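Local coordinates for 2,3-dihydroxybenzoate-AMP ligase (Bacillus subtilis, PDB 1MDB), which belongs to the AMP-binding enzymes of the ANL clan, with a large N-terminal portion and a small C-terminal domain, and binds adenosine monophosphate, at residues K212-V217 with K355-Y360; A264-E269 with R293-S298; S311-R316 with L449-A454; V285-A290 with A320-T325; I476-E481 with V506-S511. All blocks are in the same frame, centred on the assembly; numbering follows the deposited sequence.

Overall arrangement
From the N terminus, contact 1 opens on helix 204-218 and closes at 355-360, which begins with edge strand 355-356 and runs into the loop after it. Contacts 2 and 4 fall within that span. They cross each other, since 285-290 comes before 293-298 and 320-325 after it, and they touch through Phe265 and Trp286. Contact 3 starts at 311-316, inside the spans of contacts 1 and 4, and closes only at 449-454, so it crosses both. It ties the N-terminal portion to the C-terminal domain. Contact 5 follows in series, within that domain. Ala454 O is probably hydrogen-bonded to Arg479 N, joining contacts 3 and 5. A salt bridge from Arg479 to Asp288 connects contact 5 with contact 4.

Contact 1: residues K212-V217 with K355-Y360; sequences KRSVEV and KPMSPY
Arg213 and Met357 join helix 204-218 to the turn that follows edge strand 355-356 of the nine-stranded mixed sheet. The arginine chain is bent at chi2 and chi3, and its guanidinium meets the turn edge-on. Its NH1 donates to Met357 O at 2.7 Å, with an N-H...O angle of 161°. The donor lies nearly along the C=O axis, and the oxygen stays close to the guanidinium plane. On another edge, Glu216 OE2 takes two bonds, from Arg213 NE at 3.0 Å and from Arg213 NH2 at 2.6 Å. The guanidinium is thus fixed in rotation by a backbone carbonyl and a carboxylate.

The side chain of Met357 runs from the turn toward the helix, past the arginine's CB. Its CG sits between the backbone N and the carbonyl carbon (chi1 77°), the crowded position, and the chain is extended beyond it. Met357 SD reaches Arg213 CB at 3.6 Å and Ser214 OG at 3.4 Å. The Ser214 hydroxyl also bonds to Ser210 O and Tyr339 OH. Val217 CG2 touches Met357 CB at 4.1 Å, and the two chains meet roughly perpendicular. Further on, Ser358 OG accepts from Tyr360 N in an ST turn and is also bonded to Tyr209 OH.

The Met357 side chain lies about 7 Å from bound 2,3-dihydroxy-benzoic acid. The chemistry is split in two: a charged clasp holds the backbone of the turn, while the buried thioether packs on Arg213 CB and Ser214 OG. The Glu216 carboxylate probably offsets the arginine charge.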
# COMPACT_ATOMS: atom_id res chain seq x y z
N LYS A 212 5.95 2.35 -14.93
CA LYS A 212 7.17 2.53 -15.72
C LYS A 212 8.25 3.25 -14.94
O LYS A 212 9.42 2.90 -15.02
CB LYS A 212 6.88 3.32 -17.00
CG LYS A 212 7.98 3.18 -18.05
CD LYS A 212 7.87 4.22 -19.16
CE LYS A 212 8.34 5.58 -18.68
NZ LYS A 212 8.29 6.62 -19.75
N ARG A 213 7.86 4.27 -14.18
CA ARG A 213 8.85 5.01 -13.39
C ARG A 213 9.37 4.14 -12.24
O ARG A 213 10.56 4.15 -11.95
CB ARG A 213 8.24 6.30 -12.85
CG ARG A 213 8.36 7.49 -13.79
CD ARG A 213 9.69 8.22 -13.61
NE ARG A 213 10.82 7.54 -14.25
CZ ARG A 213 12.09 7.68 -13.86
NH1 ARG A 213 12.38 8.46 -12.83
NH2 ARG A 213 13.05 7.03 -14.50
N SER A 214 8.48 3.40 -11.59
CA SER A 214 8.89 2.53 -10.49
C SER A 214 9.85 1.47 -11.01
O SER A 214 10.80 1.10 -10.33
CB SER A 214 7.67 1.85 -9.86
OG SER A 214 6.76 2.81 -9.35
N VAL A 215 9.59 0.96 -12.21
CA VAL A 215 10.46 -0.04 -12.82
C VAL A 215 11.87 0.54 -13.02
O VAL A 215 12.87 -0.06 -12.63
CB VAL A 215 9.89 -0.51 -14.19
CG1 VAL A 215 10.98 -1.20 -14.99
CG2 VAL A 215 8.72 -1.47 -13.97
N GLU A 216 11.93 1.71 -13.63
CA GLU A 216 13.20 2.37 -13.88
C GLU A 216 13.91 2.72 -12.57
O GLU A 216 15.08 2.38 -12.39
CB GLU A 216 12.97 3.62 -14.73
CG GLU A 216 12.48 3.29 -16.13
CD GLU A 216 11.97 4.51 -16.87
OE1 GLU A 216 11.66 4.38 -18.07
OE2 GLU A 216 11.88 5.59 -16.26
N VAL A 217 13.21 3.37 -11.65
CA VAL A 217 13.81 3.74 -10.37
C VAL A 217 14.23 2.52 -9.54
O VAL A 217 15.18 2.60 -8.77
CB VAL A 217 12.85 4.60 -9.51
CG1 VAL A 217 13.50 4.90 -8.16
CG2 VAL A 217 12.52 5.88 -10.22
N LYS A 355 12.78 10.64 -2.82
CA LYS A 355 12.39 11.85 -3.55
C LYS A 355 11.44 11.42 -4.67
O LYS A 355 11.50 10.29 -5.13
CB LYS A 355 13.63 12.55 -4.14
CG LYS A 355 14.40 11.74 -5.18
CD LYS A 355 15.61 12.51 -5.72
CE LYS A 355 16.41 11.65 -6.71
NZ LYS A 355 17.72 12.26 -7.12
N PRO A 356 10.54 12.32 -5.10
CA PRO A 356 9.60 11.96 -6.17
C PRO A 356 10.21 11.12 -7.28
O PRO A 356 11.33 11.39 -7.73
CB PRO A 356 9.10 13.32 -6.66
CG PRO A 356 9.06 14.10 -5.38
CD PRO A 356 10.36 13.73 -4.69
N MET A 357 9.48 10.11 -7.74
CA MET A 357 9.98 9.23 -8.79
C MET A 357 9.85 9.84 -10.19
O MET A 357 10.56 9.43 -11.11
CB MET A 357 9.26 7.88 -8.76
CG MET A 357 7.85 7.86 -9.33
SD MET A 357 7.21 6.15 -9.44
CE MET A 357 5.40 6.40 -9.28
N SER A 358 8.97 10.82 -10.34
CA SER A 358 8.76 11.46 -11.64
C SER A 358 9.33 12.86 -11.70
O SER A 358 9.27 13.60 -10.72
CB SER A 358 7.27 11.53 -11.96
OG SER A 358 7.04 12.33 -13.11
N PRO A 359 9.88 13.25 -12.86
CA PRO A 359 10.46 14.59 -13.04
C PRO A 359 9.35 15.62 -13.01
O PRO A 359 9.59 16.81 -12.79
CB PRO A 359 11.11 14.51 -14.42
CG PRO A 359 11.39 13.04 -14.60
CD PRO A 359 10.14 12.41 -14.05
N TYR A 360 8.12 15.16 -13.25
CA TYR A 360 6.98 16.06 -13.27
C TYR A 360 6.16 16.09 -11.98
O TYR A 360 5.13 16.77 -11.92
CB TYR A 360 6.09 15.72 -14.47
CG TYR A 360 6.83 15.73 -15.79
CD1 TYR A 360 7.47 14.58 -16.25
CD2 TYR A 360 6.92 16.89 -16.56
CE1 TYR A 360 8.18 14.58 -17.46
CE2 TYR A 360 7.62 16.91 -17.76
CZ TYR A 360 8.25 15.75 -18.21
OH TYR A 360 8.95 15.75 -19.40

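Contact 2: residues A264-E269 with R293-S298; sequences AFPLIE and RRDDLS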
# COMPACT_ATOMS: atom_id res chain seq x y z
N ALA A 264 7.67 -16.73 4.06
CA ALA A 264 8.53 -15.99 3.13
C ALA A 264 9.99 -16.43 2.99
O ALA A 264 10.51 -16.48 1.88
CB ALA A 264 8.48 -14.50 3.48
N PHE A 265 10.65 -16.71 4.10
CA PHE A 265 12.06 -17.11 4.05
C PHE A 265 12.33 -18.32 3.15
O PHE A 265 13.16 -18.24 2.25
CB PHE A 265 12.60 -17.35 5.47
CG PHE A 265 12.91 -16.07 6.21
CD1 PHE A 265 12.31 -14.86 5.84
CD2 PHE A 265 13.77 -16.07 7.31
CE1 PHE A 265 12.56 -13.69 6.54
CE2 PHE A 265 14.03 -14.90 8.02
CZ PHE A 265 13.42 -13.70 7.64
N PRO A 266 11.62 -19.44 3.37
CA PRO A 266 11.86 -20.61 2.51
C PRO A 266 11.68 -20.22 1.04
O PRO A 266 12.45 -20.63 0.18
CB PRO A 266 10.81 -21.61 2.98
CG PRO A 266 10.63 -21.25 4.43
CD PRO A 266 10.61 -19.74 4.40
N LEU A 267 10.66 -19.41 0.78
CA LEU A 267 10.35 -18.95 -0.58
C LEU A 267 11.49 -18.12 -1.15
O LEU A 267 11.80 -18.18 -2.34
CB LEU A 267 9.06 -18.13 -0.56
CG LEU A 267 7.75 -18.67 -1.15
CD1 LEU A 267 7.85 -20.15 -1.47
CD2 LEU A 267 6.63 -18.37 -0.17
N ILE A 268 12.12 -17.31 -0.31
CA ILE A 268 13.22 -16.48 -0.77
C ILE A 268 14.41 -17.35 -1.16
O ILE A 268 15.04 -17.13 -2.20
CB ILE A 268 13.63 -15.47 0.33
CG1 ILE A 268 12.46 -14.51 0.59
CG2 ILE A 268 14.87 -14.70 -0.11
CD1 ILE A 268 12.71 -13.48 1.66
N GLU A 269 14.71 -18.35 -0.35
CA GLU A 269 15.82 -19.25 -0.64
C GLU A 269 15.50 -20.21 -1.80
O GLU A 269 16.31 -20.40 -2.70
CB GLU A 269 16.21 -20.05 0.60
CG GLU A 269 16.99 -21.32 0.29
CD GLU A 269 17.63 -21.94 1.51
OE1 GLU A 269 16.99 -21.95 2.59
OE2 GLU A 269 18.77 -22.43 1.39
N ARG A 293 16.75 -17.56 12.29
CA ARG A 293 16.48 -18.53 11.22
C ARG A 293 17.77 -18.86 10.47
O ARG A 293 18.69 -18.04 10.40
CB ARG A 293 15.45 -17.95 10.25
CG ARG A 293 14.10 -17.61 10.87
CD ARG A 293 13.06 -18.69 10.60
NE ARG A 293 12.95 -18.98 9.18
CZ ARG A 293 12.10 -19.85 8.65
NH1 ARG A 293 11.25 -20.52 9.42
NH2 ARG A 293 12.10 -20.07 7.34
N ARG A 294 17.83 -20.06 9.90
CA ARG A 294 19.01 -20.49 9.16
C ARG A 294 18.76 -20.47 7.66
O ARG A 294 19.53 -21.04 6.88
CB ARG A 294 19.43 -21.90 9.59
CG ARG A 294 19.85 -22.01 11.06
CD ARG A 294 21.06 -22.93 11.23
NE ARG A 294 21.61 -22.85 12.59
CZ ARG A 294 22.79 -23.36 12.95
NH1 ARG A 294 23.55 -23.99 12.05
NH2 ARG A 294 23.20 -23.25 14.20
N ASP A 295 17.68 -19.82 7.24
CA ASP A 295 17.37 -19.73 5.82
C ASP A 295 18.43 -18.91 5.12
O ASP A 295 19.06 -18.05 5.74
CB ASP A 295 16.00 -19.10 5.60
CG ASP A 295 14.88 -19.94 6.16
OD1 ASP A 295 14.71 -19.95 7.40
OD2 ASP A 295 14.17 -20.60 5.36
N ASP A 296 18.62 -19.18 3.83
CA ASP A 296 19.59 -18.46 3.03
C ASP A 296 18.90 -17.39 2.18
O ASP A 296 18.38 -17.68 1.10
CB ASP A 296 20.35 -19.45 2.14
CG ASP A 296 21.14 -18.77 1.05
OD1 ASP A 296 21.64 -17.65 1.29
OD2 ASP A 296 21.27 -19.36 -0.05
N LEU A 297 18.89 -16.17 2.70
CA LEU A 297 18.25 -15.03 2.05
C LEU A 297 19.24 -14.27 1.19
O LEU A 297 18.99 -13.14 0.79
CB LEU A 297 17.68 -14.09 3.11
CG LEU A 297 16.91 -14.76 4.25
CD1 LEU A 297 16.34 -13.70 5.17
CD2 LEU A 297 15.79 -15.64 3.68
N SER A 298 20.37 -14.92 0.93
CA SER A 298 21.46 -14.37 0.14
C SER A 298 21.12 -13.82 -1.25
O SER A 298 21.78 -12.90 -1.73
CB SER A 298 22.57 -15.42 -0.00
OG SER A 298 23.48 -15.07 -1.03
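Phe265 and Leu297 each turn CG anti to the carbonyl carbon (chi1 -77° and -45°). Phe265 CB points toward the loop. Leu297 does not start toward the helix, but its end swings to the ring. Leu297 CD1 ends over the centre of the Phe265 ring, 3.8 Å from the centroid and 11° off the ring normal. This is a CH-pi contact. The other methyl, Leu297 CD2, packs on Ile268 CB at 4.0 Å, so the leucine straddles two helix residues.

Arg293, bent at chi2 and chi3, passes the ring obliquely. Its NE comes 3.6 Å from Phe265 CD2. The guanidinium plane is turned well away from the ring plane, and no ring stack forms. Arg293 NH2 lies 3.3 Å from Pro266 CD, as a packing contact. Arg293 NH1 is held by a salt bridge to Asp262, on the same helix 261-271. Asp295 CG packs on Phe265 CB at 3.5 Å.

The polar end is looser. Glu269 CG is anti to the backbone N, and its carboxylate approaches Asp296. Asp296 N gives Glu269 OE1 a weak hydrogen bond of 3.4 Å. Glu269 CB also sits 3.3 Å from Asp296 O.

Glu269 OE1 and Asp295 OD2 are 4.2 Å apart, both acidic, and this closeness may raise the pKa of one of them. Apolar packing round Phe265 and Leu297 carries one side; across the acidic side the hydrogen bond is a single weak one.

Contact 3: residues S311-R316 with L449-A454; sequences SAEAAR and LLAHPA
Glu313, which packs on Leu450 and Ala451, also lies against a flat group of its own segment. Glu313 CD stands 3.7 Å above one face of the Arg316 guanidinium, offset toward the rim. Glu313 OE2 is 2.9 Å from Arg316 NH2, yet it lies well out of the guanidinium plane. The pair is a salt bridge of charges alone, with no N-H pointing at the oxygen. In the other segment, the His452 ring carries Pro453 CD over one face. At its edge, ND1 accepts from Ala454 N.

The contact is carried mainly by van der Waals contacts. Glu313 CG is anti to the backbone N (chi1 180°), and the chain then bends at chi2 (64°). This puts CG and CD against the type I turn from Leu449 to His452. Glu313 CG is 3.8 Å from Leu450 CB and 3.7 Å from Ala451 N. Its OE1 lies 3.8 Å from Ala451 CB. Leu450 CD1 reaches back to Ser311 CB at 3.7 Å and to Ala314 CB at 4.3 Å. No hydrogen bond crosses between the segments.

The polar links come from nearby. Ser311 OG bonds to Glu443, and Glu313 N bonds to Asn447 on helix 442-449. The contact thus sits where short helix 312-315 of the N-terminal portion meets the C-terminal domain. Leu450 and Ala314 both touch Met284 of helix 280-292. On the domain side, helix 485-494 backs the turn through Phe491, which touches Ala451 and meets the His452 ring edge-to-face.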
# COMPACT_ATOMS: atom_id res chain seq x y z
N SER A 311 12.10 3.89 10.86
CA SER A 311 13.03 4.65 11.69
C SER A 311 14.50 4.34 11.44
O SER A 311 14.89 3.20 11.20
CB SER A 311 12.69 4.43 13.16
OG SER A 311 11.44 5.05 13.48
N ALA A 312 15.32 5.39 11.53
CA ALA A 312 16.75 5.32 11.30
C ALA A 312 17.46 4.21 12.07
O ALA A 312 18.27 3.49 11.50
CB ALA A 312 17.39 6.68 11.63
N GLU A 313 17.16 4.09 13.36
CA GLU A 313 17.77 3.09 14.23
C GLU A 313 17.56 1.67 13.71
O GLU A 313 18.36 0.76 13.98
CB GLU A 313 17.20 3.23 15.65
CG GLU A 313 17.73 2.24 16.70
CD GLU A 313 19.22 2.40 17.00
OE1 GLU A 313 19.70 3.55 17.11
OE2 GLU A 313 19.91 1.37 17.14
N ALA A 314 16.48 1.46 12.96
CA ALA A 314 16.20 0.14 12.42
C ALA A 314 16.75 0.05 11.01
O ALA A 314 17.42 -0.92 10.67
CB ALA A 314 14.70 -0.13 12.41
N ALA A 315 16.46 1.06 10.20
CA ALA A 315 16.90 1.09 8.82
C ALA A 315 18.40 0.77 8.66
O ALA A 315 18.78 -0.07 7.83
CB ALA A 315 16.58 2.44 8.21
N ARG A 316 19.23 1.42 9.46
CA ARG A 316 20.69 1.24 9.42
C ARG A 316 21.13 -0.22 9.55
O ARG A 316 22.24 -0.57 9.17
CB ARG A 316 21.35 2.04 10.55
CG ARG A 316 20.91 1.57 11.91
CD ARG A 316 21.89 1.88 13.02
NE ARG A 316 21.67 0.97 14.15
CZ ARG A 316 22.48 0.85 15.19
NH1 ARG A 316 23.58 1.58 15.28
NH2 ARG A 316 22.20 -0.03 16.14
N LEU A 449 13.70 4.90 21.42
CA LEU A 449 13.27 3.68 22.10
C LEU A 449 13.70 2.40 21.37
O LEU A 449 13.91 1.37 22.01
CB LEU A 449 11.74 3.71 22.29
CG LEU A 449 11.30 4.89 23.17
CD1 LEU A 449 9.78 5.05 23.16
CD2 LEU A 449 11.81 4.68 24.59
N LEU A 450 13.84 2.47 20.05
CA LEU A 450 14.27 1.31 19.27
C LEU A 450 15.72 0.98 19.59
O LEU A 450 16.20 -0.12 19.28
CB LEU A 450 14.13 1.58 17.76
CG LEU A 450 12.71 1.67 17.21
CD1 LEU A 450 12.75 1.77 15.69
CD2 LEU A 450 11.92 0.43 17.61
N ALA A 451 16.42 1.93 20.20
CA ALA A 451 17.82 1.74 20.57
C ALA A 451 17.93 0.96 21.88
O ALA A 451 18.99 0.43 22.21
CB ALA A 451 18.52 3.10 20.70
N HIS A 452 16.84 0.89 22.63
CA HIS A 452 16.87 0.15 23.88
C HIS A 452 16.80 -1.35 23.59
O HIS A 452 15.91 -1.81 22.87
CB HIS A 452 15.71 0.57 24.78
CG HIS A 452 15.81 0.00 26.16
ND1 HIS A 452 15.67 -1.34 26.43
CD2 HIS A 452 16.11 0.59 27.35
CE1 HIS A 452 15.89 -1.56 27.72
NE2 HIS A 452 16.15 -0.40 28.29
N PRO A 453 17.74 -2.13 24.15
CA PRO A 453 17.86 -3.58 24.00
C PRO A 453 16.62 -4.41 24.35
O PRO A 453 16.53 -5.57 23.96
CB PRO A 453 19.04 -3.92 24.91
CG PRO A 453 19.88 -2.71 24.83
CD PRO A 453 18.86 -1.60 24.96
N ALA A 454 15.67 -3.84 25.06
CA ALA A 454 14.47 -4.60 25.42
C ALA A 454 13.23 -4.18 24.63
O ALA A 454 12.12 -4.59 24.95
CB ALA A 454 14.20 -4.47 26.91

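Contact 4: residues V285-A290 with A320-T325; sequences VWMDAA and AVFGCT
Phe322 packs against helix 280-292 from the end of helix 318-321, within the AMP-binding enzyme portion and just before strand 325-331 of the large mixed sheet. Its CB starts the chain, and CG is anti to the carbonyl carbon (chi1 -63°). From there the ring reaches the helix with its far three carbons. CE1 meets Met287 CG at 3.7 Å, with the methionine coming in at the ring edge. CZ, the tip, lies 3.8 Å from both Trp286 CB and Trp286 O. CE2 touches Ala290 CB at 3.9 Å. One residue on, Gly323 takes positive phi as the chain leaves the helix.

Val321 also faces the helix. Its CG1 stands above one face of the Phe322 ring, offset toward the rim. Met287 bends at chi3 (98°), and its CE comes to Val321 CG2 at 3.7 Å. No hydrogen bond crosses the two segments. Trp286 NE1 is bonded to Pro259 O, which ties the indole to the loop just before helix 261-271, and Leu297 touches Phe322 from the loop of contact 2.

The packing is tightest where Ala290 CB meets Val321 CG1 at 3.5 Å, closer than usual for two carbons.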
# COMPACT_ATOMS: atom_id res chain seq x y z
N VAL A 285 9.89 -7.72 12.61
CA VAL A 285 9.75 -9.16 12.77
C VAL A 285 10.74 -9.91 11.88
O VAL A 285 11.33 -10.91 12.29
CB VAL A 285 8.31 -9.63 12.42
CG1 VAL A 285 8.21 -11.16 12.51
CG2 VAL A 285 7.30 -9.00 13.37
N TRP A 286 10.94 -9.41 10.66
CA TRP A 286 11.86 -10.05 9.73
C TRP A 286 13.30 -9.98 10.21
O TRP A 286 14.05 -10.95 10.08
CB TRP A 286 11.74 -9.41 8.34
CG TRP A 286 10.62 -10.00 7.51
CD1 TRP A 286 9.36 -10.30 7.94
CD2 TRP A 286 10.67 -10.34 6.12
NE1 TRP A 286 8.62 -10.81 6.89
CE2 TRP A 286 9.40 -10.85 5.77
CE3 TRP A 286 11.67 -10.27 5.14
CZ2 TRP A 286 9.11 -11.29 4.47
CZ3 TRP A 286 11.37 -10.70 3.85
CH2 TRP A 286 10.10 -11.21 3.53
N MET A 287 13.68 -8.83 10.78
CA MET A 287 15.03 -8.66 11.29
C MET A 287 15.28 -9.60 12.47
O MET A 287 16.34 -10.21 12.55
CB MET A 287 15.29 -7.20 11.69
CG MET A 287 15.22 -6.25 10.49
SD MET A 287 16.01 -4.65 10.78
CE MET A 287 17.58 -4.93 10.03
N ASP A 288 14.31 -9.74 13.37
CA ASP A 288 14.49 -10.67 14.50
C ASP A 288 14.65 -12.07 13.94
O ASP A 288 15.58 -12.80 14.30
CB ASP A 288 13.28 -10.68 15.44
CG ASP A 288 13.19 -9.44 16.30
OD1 ASP A 288 12.31 -9.42 17.19
OD2 ASP A 288 13.98 -8.50 16.10
N ALA A 289 13.73 -12.45 13.06
CA ALA A 289 13.74 -13.77 12.47
C ALA A 289 15.04 -14.06 11.71
O ALA A 289 15.61 -15.14 11.85
CB ALA A 289 12.55 -13.93 11.54
N ALA A 290 15.51 -13.09 10.93
CA ALA A 290 16.72 -13.29 10.15
C ALA A 290 17.94 -13.63 11.01
O ALA A 290 18.95 -14.12 10.50
CB ALA A 290 17.01 -12.06 9.30
N ALA A 320 23.48 -5.10 7.31
CA ALA A 320 24.13 -6.16 8.05
C ALA A 320 23.28 -7.41 8.30
O ALA A 320 23.79 -8.52 8.28
CB ALA A 320 24.64 -5.63 9.39
N VAL A 321 21.98 -7.22 8.53
CA VAL A 321 21.10 -8.36 8.79
C VAL A 321 20.69 -9.11 7.53
O VAL A 321 20.58 -10.34 7.55
CB VAL A 321 19.81 -7.93 9.54
CG1 VAL A 321 18.82 -9.10 9.61
CG2 VAL A 321 20.15 -7.47 10.95
N PHE A 322 20.47 -8.39 6.44
CA PHE A 322 20.07 -9.03 5.19
C PHE A 322 21.14 -8.96 4.10
O PHE A 322 21.04 -9.65 3.09
CB PHE A 322 18.79 -8.40 4.65
CG PHE A 322 17.60 -8.58 5.54
CD1 PHE A 322 17.25 -7.61 6.46
CD2 PHE A 322 16.82 -9.73 5.46
CE1 PHE A 322 16.14 -7.77 7.29
CE2 PHE A 322 15.71 -9.90 6.28
CZ PHE A 322 15.37 -8.92 7.19
N GLY A 323 22.16 -8.14 4.31
CA GLY A 323 23.24 -8.03 3.35
C GLY A 323 22.81 -7.49 2.00
O GLY A 323 23.43 -7.78 0.98
N CYS A 324 21.75 -6.69 1.99
CA CYS A 324 21.27 -6.12 0.75
C CYS A 324 21.00 -4.64 0.89
O CYS A 324 21.16 -4.07 1.96
CB CYS A 324 19.99 -6.84 0.31
SG CYS A 324 18.61 -6.72 1.48
N THR A 325 20.58 -4.01 -0.20
CA THR A 325 20.28 -2.59 -0.19
C THR A 325 18.87 -2.34 0.34
O THR A 325 17.92 -3.05 -0.01
CB THR A 325 20.34 -1.99 -1.61
OG1 THR A 325 21.64 -2.20 -2.17
CG2 THR A 325 20.06 -0.50 -1.55

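Contact 5: residues I476-E481 with V506-S511; sequences IIPRDE and VEFVES
Ile476 and Phe508 form the tight part of this contact, a parallel beta bridge between strands 469-478 and 505-508. Ile476 N donates to Glu507 O at 2.7 Å, and Val509 N donates to Ile476 O at 2.9 Å. Ile476 thus bonds to the residues on both sides of Phe508, as in a regular parallel pair. Their side chains run alongside each other in the same direction, with Ile476 CB 3.7 Å from Phe508 CD2. Pro478 adds to this group, its CG 3.8 Å from Phe508 CD2. Next to the bridge, Ile477 CA makes a CA-H...O contact with Val509 O at 3.3 Å. Pro478 CD is a close approach to Val509 O at 3.1 Å. Ile477 is packed as well, its CD1 reaching Ser511 CA at 3.7 Å.

The short strands 476-478 and 506-508 lie 43° apart in direction. The solvent side holds Glu510 and Ser511, which are exposed and whose side chains start away from the strand. Glu507 pairs with Arg505 and Lys532.

These strands belong to a beta-alpha-beta unit of the C-terminal domain. Its helix 485-494 covers Ile476 and Phe508 through Leu488, and Val506 through Ala485. Strand 455-465 runs along the other edge of strand 469-478, so strand 505-508 is an outer strand of a three-stranded sheet.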
# COMPACT_ATOMS: atom_id res chain seq x y z
N ILE A 476 4.80 -0.22 23.90
CA ILE A 476 6.04 -0.92 23.64
C ILE A 476 5.80 -2.43 23.52
O ILE A 476 5.04 -3.01 24.30
CB ILE A 476 7.04 -0.70 24.80
CG1 ILE A 476 7.38 0.79 24.94
CG2 ILE A 476 8.29 -1.53 24.57
CD1 ILE A 476 8.15 1.38 23.77
N ILE A 477 6.44 -3.05 22.53
CA ILE A 477 6.37 -4.49 22.37
C ILE A 477 7.73 -4.94 22.88
O ILE A 477 8.76 -4.66 22.27
CB ILE A 477 6.21 -4.90 20.89
CG1 ILE A 477 4.81 -4.51 20.39
CG2 ILE A 477 6.42 -6.40 20.75
CD1 ILE A 477 4.60 -4.74 18.89
N PRO A 478 7.75 -5.62 24.04
CA PRO A 478 8.96 -6.12 24.69
C PRO A 478 9.73 -7.13 23.87
O PRO A 478 9.14 -8.02 23.26
CB PRO A 478 8.44 -6.74 25.99
CG PRO A 478 7.14 -6.04 26.22
CD PRO A 478 6.56 -5.97 24.85
N ARG A 479 11.05 -7.00 23.84
CA ARG A 479 11.88 -7.94 23.12
C ARG A 479 12.23 -8.99 24.17
O ARG A 479 13.39 -9.12 24.58
CB ARG A 479 13.15 -7.27 22.61
CG ARG A 479 14.12 -8.21 21.93
CD ARG A 479 15.34 -7.46 21.43
NE ARG A 479 14.98 -6.44 20.45
CZ ARG A 479 14.38 -6.70 19.30
NH1 ARG A 479 14.05 -7.95 18.98
NH2 ARG A 479 14.09 -5.71 18.46
N ASP A 480 11.20 -9.70 24.61
CA ASP A 480 11.27 -10.75 25.63
C ASP A 480 10.74 -10.19 26.95
O ASP A 480 9.64 -9.65 27.00
CB ASP A 480 12.70 -11.26 25.81
CG ASP A 480 12.76 -12.47 26.71
OD1 ASP A 480 12.09 -13.49 26.40
OD2 ASP A 480 13.48 -12.41 27.73
N GLU A 481 11.52 -10.32 28.02
CA GLU A 481 11.08 -9.82 29.32
C GLU A 481 10.96 -8.30 29.28
O GLU A 481 11.94 -7.58 29.12
CB GLU A 481 12.06 -10.23 30.42
CG GLU A 481 11.47 -10.16 31.81
CD GLU A 481 10.25 -11.07 31.97
OE1 GLU A 481 9.27 -10.88 31.21
OE2 GLU A 481 10.28 -11.97 32.84
N VAL A 506 3.61 4.55 29.70
CA VAL A 506 4.12 3.41 28.94
C VAL A 506 3.22 2.19 29.04
O VAL A 506 2.90 1.74 30.14
CB VAL A 506 5.53 3.02 29.42
CG1 VAL A 506 6.00 1.77 28.69
CG2 VAL A 506 6.51 4.17 29.18
N GLU A 507 2.82 1.64 27.89
CA GLU A 507 1.97 0.46 27.86
C GLU A 507 2.68 -0.68 27.14
O GLU A 507 3.11 -0.53 26.00
CB GLU A 507 0.65 0.75 27.14
CG GLU A 507 -0.32 1.63 27.89
CD GLU A 507 -0.85 1.01 29.16
OE1 GLU A 507 -1.04 -0.22 29.19
OE2 GLU A 507 -1.09 1.75 30.13
N PHE A 508 2.81 -1.82 27.81
CA PHE A 508 3.45 -2.96 27.18
C PHE A 508 2.41 -3.90 26.59
O PHE A 508 1.42 -4.23 27.23
CB PHE A 508 4.33 -3.71 28.19
CG PHE A 508 5.48 -2.89 28.69
CD1 PHE A 508 5.40 -2.23 29.91
CD2 PHE A 508 6.62 -2.72 27.90
CE1 PHE A 508 6.44 -1.42 30.35
CE2 PHE A 508 7.67 -1.91 28.32
CZ PHE A 508 7.58 -1.25 29.55
N VAL A 509 2.62 -4.29 25.33
CA VAL A 509 1.71 -5.18 24.62
C VAL A 509 2.53 -6.17 23.82
O VAL A 509 3.72 -5.95 23.60
CB VAL A 509 0.78 -4.42 23.64
CG1 VAL A 509 -0.17 -3.50 24.41
CG2 VAL A 509 1.63 -3.62 22.63
N GLU A 510 1.88 -7.23 23.36
CA GLU A 510 2.54 -8.26 22.57
C GLU A 510 2.52 -7.91 21.09
O GLU A 510 3.35 -8.41 20.33
CB GLU A 510 1.85 -9.61 22.80
CG GLU A 510 2.38 -10.72 21.93
CD GLU A 510 1.76 -12.06 22.26
OE1 GLU A 510 0.51 -12.15 22.29
OE2 GLU A 510 2.52 -13.03 22.48
N SER A 511 1.59 -7.05 20.69
CA SER A 511 1.50 -6.63 19.30
C SER A 511 0.70 -5.34 19.20
O SER A 511 0.00 -4.96 20.14
CB SER A 511 0.82 -7.72 18.45
OG SER A 511 -0.54 -7.87 18.84